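Glycerol dehydratase (Clostridium butyricum, PDB 1R9D) probably dehydrates glycerol without the help of vitamin B12, by the radical chemistry of the glycyl radical enzyme family. Local coordinates at residues E213-Y218 with H271-I276; L560-K565 with A594-A599; K626-N629 with G633-Q636. One frame throughout, in Å; residues are numbered along the deposited sequence.

Interaction 1 (E213-Y218 with H271-I276)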
ATOM      1  N   GLU A 213      17.014 -12.434  13.172  1.00 30.51           N
ATOM      2  CA  GLU A 213      18.265 -13.111  12.859  1.00 31.81           C
ATOM      3  C   GLU A 213      19.374 -12.068  12.833  1.00 31.04           C
ATOM      4  O   GLU A 213      20.516 -12.352  13.196  1.00 31.00           O
ATOM      5  CB  GLU A 213      18.171 -13.832  11.508  1.00 32.80           C
ATOM      6  CG  GLU A 213      17.111 -14.923  11.483  1.00 37.19           C
ATOM      7  CD  GLU A 213      17.067 -15.696  10.178  1.00 39.48           C
ATOM      8  OE1 GLU A 213      17.120 -15.064   9.098  1.00 40.84           O
ATOM      9  OE2 GLU A 213      16.962 -16.942  10.234  1.00 41.98           O
ATOM     10  N   ALA A 214      19.027 -10.853  12.414  1.00 29.57           N
ATOM     11  CA  ALA A 214      19.998  -9.769  12.364  1.00 30.14           C
ATOM     12  C   ALA A 214      20.369  -9.365  13.788  1.00 30.39           C
ATOM     13  O   ALA A 214      21.519  -9.010  14.061  1.00 29.75           O
ATOM     14  CB  ALA A 214      19.425  -8.572  11.609  1.00 30.45           C
ATOM     15  N   ALA A 215      19.393  -9.420  14.693  1.00 29.76           N
ATOM     16  CA  ALA A 215      19.640  -9.072  16.088  1.00 29.45           C
ATOM     17  C   ALA A 215      20.662 -10.050  16.664  1.00 29.67           C
ATOM     18  O   ALA A 215      21.592  -9.646  17.364  1.00 29.18           O
ATOM     19  CB  ALA A 215      18.341  -9.137  16.887  1.00 29.17           C
ATOM     20  N   ILE A 216      20.479 -11.334  16.364  1.00 29.59           N
ATOM     21  CA  ILE A 216      21.385 -12.375  16.838  1.00 31.05           C
ATOM     22  C   ILE A 216      22.803 -12.093  16.344  1.00 31.83           C
ATOM     23  O   ILE A 216      23.771 -12.227  17.096  1.00 33.07           O
ATOM     24  CB  ILE A 216      20.923 -13.770  16.353  1.00 31.69           C
ATOM     25  CG1 ILE A 216      19.596 -14.132  17.028  1.00 32.19           C
ATOM     26  CG2 ILE A 216      21.981 -14.821  16.668  1.00 31.94           C
ATOM     27  CD1 ILE A 216      18.997 -15.447  16.567  1.00 32.84           C
ATOM     28  N   THR A 217      22.916 -11.685  15.084  1.00 32.23           N
ATOM     29  CA  THR A 217      24.208 -11.361  14.486  1.00 32.97           C
ATOM     30  C   THR A 217      24.846 -10.179  15.211  1.00 33.16           C
ATOM     31  O   THR A 217      26.050 -10.176  15.487  1.00 32.19           O
ATOM     32  CB  THR A 217      24.052 -10.990  12.993  1.00 33.73           C
ATOM     33  OG1 THR A 217      23.511 -12.106  12.276  1.00 33.72           O
ATOM     34  CG2 THR A 217      25.397 -10.604  12.389  1.00 34.71           C
ATOM     35  N   TYR A 218      24.026  -9.175  15.515  1.00 32.45           N
ATOM     36  CA  TYR A 218      24.490  -7.972  16.199  1.00 32.04           C
ATOM     37  C   TYR A 218      25.122  -8.304  17.546  1.00 31.86           C
ATOM     38  O   TYR A 218      26.217  -7.834  17.858  1.00 32.00           O
ATOM     39  CB  TYR A 218      23.321  -7.001  16.409  1.00 31.56           C
ATOM     40  CG  TYR A 218      23.733  -5.647  16.937  1.00 31.35           C
ATOM     41  CD1 TYR A 218      24.531  -4.795  16.173  1.00 30.28           C
ATOM     42  CD2 TYR A 218      23.330  -5.217  18.205  1.00 31.47           C
ATOM     43  CE1 TYR A 218      24.921  -3.549  16.656  1.00 30.66           C
ATOM     44  CE2 TYR A 218      23.716  -3.973  18.698  1.00 31.18           C
ATOM     45  CZ  TYR A 218      24.513  -3.145  17.918  1.00 31.26           C
ATOM     46  OH  TYR A 218      24.917  -1.922  18.406  1.00 30.77           O
ATOM     47  N   HIS A 271      16.391  -3.335  24.060  1.00 25.59           N
ATOM     48  CA  HIS A 271      16.161  -1.893  24.102  1.00 25.94           C
ATOM     49  C   HIS A 271      17.000  -1.150  23.067  1.00 25.18           C
ATOM     50  O   HIS A 271      16.498  -0.299  22.332  1.00 24.74           O
ATOM     51  CB  HIS A 271      16.476  -1.356  25.502  1.00 26.10           C
ATOM     52  CG  HIS A 271      15.974   0.034  25.744  1.00 26.03           C
ATOM     53  ND1 HIS A 271      14.665   0.303  26.089  1.00 25.93           N
ATOM     54  CD2 HIS A 271      16.599   1.233  25.672  1.00 26.40           C
ATOM     55  CE1 HIS A 271      14.507   1.608  26.220  1.00 26.80           C
ATOM     56  NE2 HIS A 271      15.665   2.196  25.973  1.00 26.21           N
ATOM     57  N   ALA A 272      18.284  -1.479  22.997  1.00 26.06           N
ATOM     58  CA  ALA A 272      19.177  -0.818  22.055  1.00 25.56           C
ATOM     59  C   ALA A 272      18.779  -0.997  20.591  1.00 25.23           C
ATOM     60  O   ALA A 272      18.721  -0.028  19.840  1.00 24.92           O
ATOM     61  CB  ALA A 272      20.618  -1.307  22.269  1.00 26.73           C
ATOM     62  N   ILE A 273      18.500  -2.232  20.185  1.00 25.00           N
ATOM     63  CA  ILE A 273      18.142  -2.494  18.798  1.00 24.84           C
ATOM     64  C   ILE A 273      16.849  -1.789  18.382  1.00 24.87           C
ATOM     65  O   ILE A 273      16.701  -1.395  17.229  1.00 24.52           O
ATOM     66  CB  ILE A 273      18.061  -4.016  18.534  1.00 25.46           C
ATOM     67  CG1 ILE A 273      19.427  -4.650  18.842  1.00 26.03           C
ATOM     68  CG2 ILE A 273      17.685  -4.277  17.081  1.00 25.60           C
ATOM     69  CD1 ILE A 273      19.438  -6.158  18.831  1.00 26.25           C
ATOM     70  N   ILE A 274      15.920  -1.611  19.315  1.00 24.80           N
ATOM     71  CA  ILE A 274      14.687  -0.901  18.987  1.00 23.66           C
ATOM     72  C   ILE A 274      15.066   0.501  18.513  1.00 23.56           C
ATOM     73  O   ILE A 274      14.515   1.016  17.535  1.00 22.29           O
ATOM     74  CB  ILE A 274      13.757  -0.777  20.217  1.00 24.60           C
ATOM     75  CG1 ILE A 274      13.155  -2.142  20.555  1.00 24.42           C
ATOM     76  CG2 ILE A 274      12.657   0.237  19.938  1.00 23.29           C
ATOM     77  CD1 ILE A 274      12.288  -2.155  21.797  1.00 25.94           C
ATOM     78  N   ASN A 275      16.032   1.096  19.212  1.00 24.03           N
ATOM     79  CA  ASN A 275      16.528   2.438  18.926  1.00 24.52           C
ATOM     80  C   ASN A 275      17.393   2.545  17.667  1.00 25.33           C
ATOM     81  O   ASN A 275      17.810   3.642  17.282  1.00 24.89           O
ATOM     82  CB  ASN A 275      17.300   2.962  20.144  1.00 25.40           C
ATOM     83  CG  ASN A 275      16.379   3.440  21.257  1.00 26.04           C
ATOM     84  OD1 ASN A 275      15.949   4.589  21.260  1.00 27.83           O
ATOM     85  ND2 ASN A 275      16.063   2.553  22.196  1.00 25.54           N
ATOM     86  N   ILE A 276      17.678   1.408  17.040  1.00 26.28           N
ATOM     87  CA  ILE A 276      18.458   1.393  15.806  1.00 26.38           C
ATOM     88  C   ILE A 276      17.471   1.299  14.639  1.00 24.82           C
ATOM     89  O   ILE A 276      17.658   1.914  13.595  1.00 23.81           O
ATOM     90  CB  ILE A 276      19.437   0.195  15.766  1.00 26.80           C
ATOM     91  CG1 ILE A 276      20.461   0.334  16.895  1.00 27.85           C
ATOM     92  CG2 ILE A 276      20.141   0.140  14.411  1.00 27.84           C
ATOM     93  CD1 ILE A 276      21.481  -0.795  16.957  1.00 28.38           C
TER
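The phenol ring of Y218 is approached by two isoleucines, both obliquely. I273 comes up at CD2 with its CG1, 4.0 Å away, while CD1 of I276 comes from the opposite direction to the phenol end, 4.0 Å from Y218 CZ. A second ring, that of Y222, meets Y218 edge-to-face and shares a hydrogen bond between the two hydroxyls, so the polar end of Y218 is satisfied within an otherwise apolar setting. With CG anti to the backbone N (chi1 -172°), Y218 reaches out from helix 197-230 toward helix 260-277, sliding past I273, which extends the opposite way. Next to it the methyl group of A215 receives the end of I273, with CD1 3.7 Å from A215 CB. A small residue suits this place because the long isoleucine already spans the distance. The axes of segments 213-218 and 271-276 come no closer than 11.4 Å, and the gap is bridged by side-chain ends. F521 of helix 520-524 also packs on A215 and I273, and L59 of helix 47-61 on Y218 and I276. Crossed at 117°, the two segments form a buried apolar junction, consistent with the helical surround of the barrel in pyruvate formate-lyase-like enzymes.

Interaction 2 (L560-K565 with A594-A599)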
ATOM      1  N   LEU A 560     -11.158  32.245  31.296  1.00 24.99           N
ATOM      2  CA  LEU A 560     -12.608  32.094  31.231  1.00 25.27           C
ATOM      3  C   LEU A 560     -13.321  32.743  32.415  1.00 25.26           C
ATOM      4  O   LEU A 560     -14.338  33.410  32.234  1.00 24.28           O
ATOM      5  CB  LEU A 560     -12.994  30.612  31.138  1.00 26.41           C
ATOM      6  CG  LEU A 560     -12.650  29.920  29.812  1.00 26.81           C
ATOM      7  CD1 LEU A 560     -13.068  28.450  29.863  1.00 28.18           C
ATOM      8  CD2 LEU A 560     -13.352  30.627  28.673  1.00 27.30           C
ATOM      9  N   VAL A 561     -12.796  32.564  33.623  1.00 25.71           N
ATOM     10  CA  VAL A 561     -13.449  33.161  34.782  1.00 26.80           C
ATOM     11  C   VAL A 561     -13.331  34.683  34.759  1.00 27.81           C
ATOM     12  O   VAL A 561     -14.215  35.388  35.257  1.00 28.18           O
ATOM     13  CB  VAL A 561     -12.890  32.610  36.127  1.00 26.69           C
ATOM     14  CG1 VAL A 561     -11.554  33.257  36.467  1.00 26.19           C
ATOM     15  CG2 VAL A 561     -13.918  32.854  37.243  1.00 26.75           C
ATOM     16  N   ALA A 562     -12.251  35.192  34.173  1.00 28.20           N
ATOM     17  CA  ALA A 562     -12.061  36.636  34.091  1.00 28.58           C
ATOM     18  C   ALA A 562     -13.092  37.227  33.132  1.00 29.54           C
ATOM     19  O   ALA A 562     -13.703  38.257  33.418  1.00 29.55           O
ATOM     20  CB  ALA A 562     -10.650  36.963  33.620  1.00 29.05           C
ATOM     21  N   VAL A 563     -13.289  36.568  31.994  1.00 29.14           N
ATOM     22  CA  VAL A 563     -14.255  37.030  31.005  1.00 29.49           C
ATOM     23  C   VAL A 563     -15.664  37.010  31.601  1.00 31.25           C
ATOM     24  O   VAL A 563     -16.409  37.986  31.496  1.00 32.17           O
ATOM     25  CB  VAL A 563     -14.217  36.141  29.729  1.00 28.27           C
ATOM     26  CG1 VAL A 563     -15.404  36.444  28.832  1.00 27.55           C
ATOM     27  CG2 VAL A 563     -12.926  36.388  28.973  1.00 27.05           C
ATOM     28  N   LYS A 564     -16.014  35.900  32.242  1.00 31.30           N
ATOM     29  CA  LYS A 564     -17.329  35.745  32.850  1.00 32.35           C
ATOM     30  C   LYS A 564     -17.629  36.760  33.952  1.00 33.13           C
ATOM     31  O   LYS A 564     -18.718  37.331  33.991  1.00 33.29           O
ATOM     32  CB  LYS A 564     -17.484  34.334  33.424  1.00 31.94           C
ATOM     33  CG  LYS A 564     -18.811  34.110  34.139  1.00 34.03           C
ATOM     34  CD  LYS A 564     -18.879  32.734  34.784  1.00 36.30           C
ATOM     35  CE  LYS A 564     -20.132  32.587  35.634  1.00 38.45           C
ATOM     36  NZ  LYS A 564     -20.113  33.501  36.821  1.00 40.02           N
ATOM     37  N   LYS A 565     -16.663  36.978  34.841  1.00 33.13           N
ATOM     38  CA  LYS A 565     -16.834  37.904  35.962  1.00 34.49           C
ATOM     39  C   LYS A 565     -16.679  39.383  35.638  1.00 34.29           C
ATOM     40  O   LYS A 565     -17.576  40.185  35.905  1.00 34.78           O
ATOM     41  CB  LYS A 565     -15.849  37.568  37.084  1.00 35.06           C
ATOM     42  CG  LYS A 565     -16.115  36.259  37.801  1.00 38.07           C
ATOM     43  CD  LYS A 565     -15.104  36.054  38.925  1.00 39.47           C
ATOM     44  CE  LYS A 565     -15.187  37.159  39.978  1.00 40.59           C
ATOM     45  NZ  LYS A 565     -16.408  37.046  40.832  1.00 41.10           N
ATOM     46  N   ALA A 594      -4.885  44.964  35.653  1.00 32.87           N
ATOM     47  CA  ALA A 594      -4.905  44.708  37.092  1.00 31.84           C
ATOM     48  C   ALA A 594      -6.218  44.049  37.491  1.00 31.22           C
ATOM     49  O   ALA A 594      -6.256  43.175  38.357  1.00 30.97           O
ATOM     50  CB  ALA A 594      -4.723  46.013  37.858  1.00 32.88           C
ATOM     51  N   LEU A 595      -7.296  44.489  36.853  1.00 30.56           N
ATOM     52  CA  LEU A 595      -8.625  43.960  37.112  1.00 30.91           C
ATOM     53  C   LEU A 595      -8.636  42.472  36.750  1.00 30.57           C
ATOM     54  O   LEU A 595      -9.171  41.636  37.483  1.00 29.77           O
ATOM     55  CB  LEU A 595      -9.633  44.728  36.258  1.00 32.78           C
ATOM     56  CG  LEU A 595     -11.043  44.990  36.779  1.00 34.97           C
ATOM     57  CD1 LEU A 595     -10.996  45.554  38.196  1.00 34.09           C
ATOM     58  CD2 LEU A 595     -11.729  45.966  35.835  1.00 34.73           C
ATOM     59  N   LEU A 596      -8.025  42.153  35.615  1.00 29.83           N
ATOM     60  CA  LEU A 596      -7.945  40.777  35.145  1.00 29.88           C
ATOM     61  C   LEU A 596      -7.057  39.934  36.055  1.00 29.22           C
ATOM     62  O   LEU A 596      -7.428  38.824  36.431  1.00 30.28           O
ATOM     63  CB  LEU A 596      -7.407  40.745  33.713  1.00 29.75           C
ATOM     64  CG  LEU A 596      -8.219  41.521  32.671  1.00 29.80           C
ATOM     65  CD1 LEU A 596      -7.542  41.389  31.319  1.00 30.88           C
ATOM     66  CD2 LEU A 596      -9.646  40.994  32.603  1.00 31.11           C
ATOM     67  N   LYS A 597      -5.890  40.461  36.417  1.00 29.06           N
ATOM     68  CA  LYS A 597      -4.973  39.737  37.292  1.00 29.68           C
ATOM     69  C   LYS A 597      -5.570  39.476  38.668  1.00 29.80           C
ATOM     70  O   LYS A 597      -5.249  38.472  39.309  1.00 28.86           O
ATOM     71  CB  LYS A 597      -3.665  40.512  37.466  1.00 31.78           C
ATOM     72  CG  LYS A 597      -2.797  40.561  36.231  1.00 35.01           C
ATOM     73  CD  LYS A 597      -1.461  41.214  36.547  1.00 39.30           C
ATOM     74  CE  LYS A 597      -0.547  41.235  35.333  1.00 42.15           C
ATOM     75  NZ  LYS A 597       0.746  41.921  35.636  1.00 44.47           N
ATOM     76  N   ASN A 598      -6.439  40.377  39.124  1.00 29.18           N
ATOM     77  CA  ASN A 598      -7.050  40.228  40.439  1.00 28.77           C
ATOM     78  C   ASN A 598      -8.284  39.334  40.464  1.00 28.30           C
ATOM     79  O   ASN A 598      -8.851  39.087  41.528  1.00 27.37           O
ATOM     80  CB  ASN A 598      -7.372  41.603  41.037  1.00 29.80           C
ATOM     81  CG  ASN A 598      -6.117  42.387  41.409  1.00 30.52           C
ATOM     82  OD1 ASN A 598      -5.101  41.807  41.795  1.00 30.71           O
ATOM     83  ND2 ASN A 598      -6.191  43.711  41.313  1.00 31.78           N
ATOM     84  N   ALA A 599      -8.703  38.850  39.297  1.00 27.71           N
ATOM     85  CA  ALA A 599      -9.850  37.946  39.226  1.00 27.60           C
ATOM     86  C   ALA A 599      -9.384  36.635  39.873  1.00 27.42           C
ATOM     87  O   ALA A 599      -8.179  36.392  39.970  1.00 27.33           O
ATOM     88  CB  ALA A 599     -10.250  37.714  37.772  1.00 27.81           C
TER
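This is a small, wholly apolar contact between a helix and the chain leaving the end of another, in which A562, midway along helix 553-569, packs against L596 in the last turn of helix 590-597 and A599 just beyond it. It lies in an all-helical part of the pyruvate formate-lyase-like fold, about 34 Å from the centre of the chain, yet the three touching residues are buried.

Alanine suits the central place because a lone methyl group lets the backbones draw near: the CA atoms of A562 and A599 are 5.7 Å apart. The partners lie three residues apart where the chain leaves the helix. There the backbone changes its bonding, N598 N still reaching back four residues to A594 O at 2.9 Å, whereas A599 N bonds to L596 O, only three residues back. K601 then gathers the carbonyls at this end, its NZ donating to the O atoms of L596 and A599, where a lysine charge would probably be favourable against the carbonyl ends of the helix dipole.

Other faces of helix 553-569 are occupied by neighbours. V561 lies on V609 and L612 of helix 607-624, and V563 on F484 of helix 484-516, so the two valines face different neighbouring helices, and A562 faces the 594-599 segment. K564, at the partly exposed side, forms a salt bridge with D569 of its own helix.

L596 leaves its backbone at a slant to the contact and reaches it by its far end; CG is anti to the carbonyl carbon (chi1 -59°), and the branch that touches is CD2. From A562 CB the two partners lie nearly at right angles to each other, L596 CD2 at 4.3 Å and A599 CB at 4.2 Å.

Interaction 3 (K626-N629 with G633-Q636)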
ATOM      1  N   LYS A 626     -14.022  12.285  19.768  1.00 22.43           N
ATOM      2  CA  LYS A 626     -14.832  12.024  18.581  1.00 22.37           C
ATOM      3  C   LYS A 626     -14.128  11.269  17.462  1.00 22.93           C
ATOM      4  O   LYS A 626     -14.790  10.678  16.600  1.00 21.71           O
ATOM      5  CB  LYS A 626     -15.337  13.337  17.984  1.00 24.37           C
ATOM      6  CG  LYS A 626     -16.324  14.108  18.829  1.00 25.15           C
ATOM      7  CD  LYS A 626     -16.540  15.483  18.220  1.00 27.23           C
ATOM      8  CE  LYS A 626     -17.586  16.287  18.979  1.00 27.85           C
ATOM      9  NZ  LYS A 626     -17.798  17.613  18.324  1.00 28.91           N
ATOM     10  N   TYR A 627     -12.799  11.277  17.481  1.00 22.09           N
ATOM     11  CA  TYR A 627     -12.017  10.671  16.403  1.00 22.52           C
ATOM     12  C   TYR A 627     -11.454   9.264  16.564  1.00 21.89           C
ATOM     13  O   TYR A 627     -11.234   8.792  17.673  1.00 21.45           O
ATOM     14  CB  TYR A 627     -10.884  11.638  16.045  1.00 23.75           C
ATOM     15  CG  TYR A 627     -11.415  13.004  15.701  1.00 24.36           C
ATOM     16  CD1 TYR A 627     -11.696  13.942  16.700  1.00 25.17           C
ATOM     17  CD2 TYR A 627     -11.760  13.317  14.388  1.00 26.33           C
ATOM     18  CE1 TYR A 627     -12.319  15.155  16.398  1.00 25.41           C
ATOM     19  CE2 TYR A 627     -12.384  14.526  14.074  1.00 26.64           C
ATOM     20  CZ  TYR A 627     -12.667  15.435  15.084  1.00 26.55           C
ATOM     21  OH  TYR A 627     -13.344  16.594  14.777  1.00 26.45           O
ATOM     22  N   THR A 628     -11.235   8.604  15.425  1.00 22.16           N
ATOM     23  CA  THR A 628     -10.663   7.261  15.392  1.00 23.37           C
ATOM     24  C   THR A 628      -9.484   7.273  14.412  1.00 23.44           C
ATOM     25  O   THR A 628      -9.402   8.140  13.538  1.00 22.99           O
ATOM     26  CB  THR A 628     -11.698   6.209  14.927  1.00 25.56           C
ATOM     27  OG1 THR A 628     -12.136   6.525  13.603  1.00 27.72           O
ATOM     28  CG2 THR A 628     -12.902   6.192  15.861  1.00 23.97           C
ATOM     29  N   ASN A 629      -8.572   6.317  14.555  1.00 23.18           N
ATOM     30  CA  ASN A 629      -7.409   6.267  13.676  1.00 23.41           C
ATOM     31  C   ASN A 629      -7.472   5.101  12.687  1.00 23.81           C
ATOM     32  O   ASN A 629      -8.348   4.242  12.786  1.00 23.57           O
ATOM     33  CB  ASN A 629      -6.116   6.196  14.508  1.00 22.70           C
ATOM     34  CG  ASN A 629      -6.051   4.973  15.401  1.00 22.79           C
ATOM     35  OD1 ASN A 629      -6.324   3.851  14.966  1.00 23.94           O
ATOM     36  ND2 ASN A 629      -5.662   5.179  16.656  1.00 21.41           N
ATOM     37  N   GLY A 633      -8.438   2.320  16.269  1.00 25.86           N
ATOM     38  CA  GLY A 633      -8.457   2.745  17.656  1.00 26.41           C
ATOM     39  C   GLY A 633      -9.047   4.129  17.858  1.00 25.92           C
ATOM     40  O   GLY A 633      -9.222   4.886  16.904  1.00 26.01           O
ATOM     41  N   ASN A 634      -9.352   4.459  19.108  1.00 25.27           N
ATOM     42  CA  ASN A 634      -9.919   5.760  19.440  1.00 24.82           C
ATOM     43  C   ASN A 634      -8.858   6.744  19.898  1.00 23.42           C
ATOM     44  O   ASN A 634      -7.852   6.355  20.491  1.00 22.47           O
ATOM     45  CB  ASN A 634     -10.945   5.620  20.564  1.00 27.61           C
ATOM     46  CG  ASN A 634     -12.328   5.291  20.055  1.00 32.68           C
ATOM     47  OD1 ASN A 634     -13.041   6.161  19.551  1.00 35.11           O
ATOM     48  ND2 ASN A 634     -12.715   4.026  20.175  1.00 35.01           N
ATOM     49  N   PHE A 635      -9.083   8.018  19.606  1.00 22.42           N
ATOM     50  CA  PHE A 635      -8.180   9.067  20.060  1.00 21.23           C
ATOM     51  C   PHE A 635      -8.535   9.273  21.533  1.00 21.98           C
ATOM     52  O   PHE A 635      -9.687   9.074  21.935  1.00 22.39           O
ATOM     53  CB  PHE A 635      -8.433  10.382  19.310  1.00 21.30           C
ATOM     54  CG  PHE A 635      -7.674  10.515  18.025  1.00 20.16           C
ATOM     55  CD1 PHE A 635      -7.961   9.700  16.932  1.00 20.25           C
ATOM     56  CD2 PHE A 635      -6.680  11.478  17.898  1.00 21.11           C
ATOM     57  CE1 PHE A 635      -7.267   9.847  15.729  1.00 20.19           C
ATOM     58  CE2 PHE A 635      -5.977  11.634  16.699  1.00 20.23           C
ATOM     59  CZ  PHE A 635      -6.269  10.819  15.613  1.00 21.38           C
ATOM     60  N   GLN A 636      -7.547   9.640  22.339  1.00 21.81           N
ATOM     61  CA  GLN A 636      -7.782   9.916  23.752  1.00 21.88           C
ATOM     62  C   GLN A 636      -6.901  11.111  24.084  1.00 21.56           C
ATOM     63  O   GLN A 636      -5.723  11.142  23.728  1.00 21.71           O
ATOM     64  CB  GLN A 636      -7.433   8.709  24.630  1.00 23.10           C
ATOM     65  CG  GLN A 636      -6.056   8.135  24.410  1.00 24.92           C
ATOM     66  CD  GLN A 636      -5.736   7.003  25.371  1.00 26.09           C
ATOM     67  OE1 GLN A 636      -6.518   6.693  26.277  1.00 26.28           O
ATOM     68  NE2 GLN A 636      -4.574   6.386  25.185  1.00 23.95           N
TER
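From CB to its amide, the side chain of N629 folds over G633. CB rests beside the phenyl of F635, 4.0 Å from CE1. CG, placed between the backbone N and the carbonyl carbon (chi1 60°), passes 3.5 Å from G633 O. OD1 accepts from G633 N at 2.9 Å, the donor standing well above the carbonyl plane, and it also takes the N-H of R631, an Asx turn. ND2 binds S546 OG on strand 543-551. Asparagine suits the place because one short group can accept from the turn and donate to the sheet; glycine suits position 633 because a CB there would come tightly against N629 ND2.

The main chain of N629 returns the bond, its N donating to G633 O at 2.8 Å, and F635 N donates to Y627 O at 3.0 Å with an N-H...O angle of 168°. These two bonds frame T628 and N634, a single antiparallel bridge of the non-hydrogen-bonded kind, closing a tight reversal that leads into the short strand 634-635, itself parallel to 543-551. The edge of the F635 ring lies along the opposite backbone: CD1 touches Y627 CB at 3.6 Å and CE1 approaches T628 O at 3.5 Å. C503 and N507 of helix 484-516 pack on the same phenylalanine. Y627 and T628 pack against I194 and P196 of the second subunit.

All three contacts are largely buried, but they differ in what they join. Interactions 1 and 2 rest on apolar packing without a hydrogen bond across them, between two helices in the first and between a helix and the end of another with the loop after it in the second; their centres are 56 Å apart, on opposite sides of the chain's centre, and interaction 2 lies farthest out. Interaction 3 joins loop and strand through backbone and asparagine hydrogen bonds, and among the three it alone has the second subunit beside it. Helix 484-516 takes side chains of interactions 2 and 3, whose nearest atoms are about 17 Å apart. Helix 607-624 flanks 560-565 and leads toward 626-629.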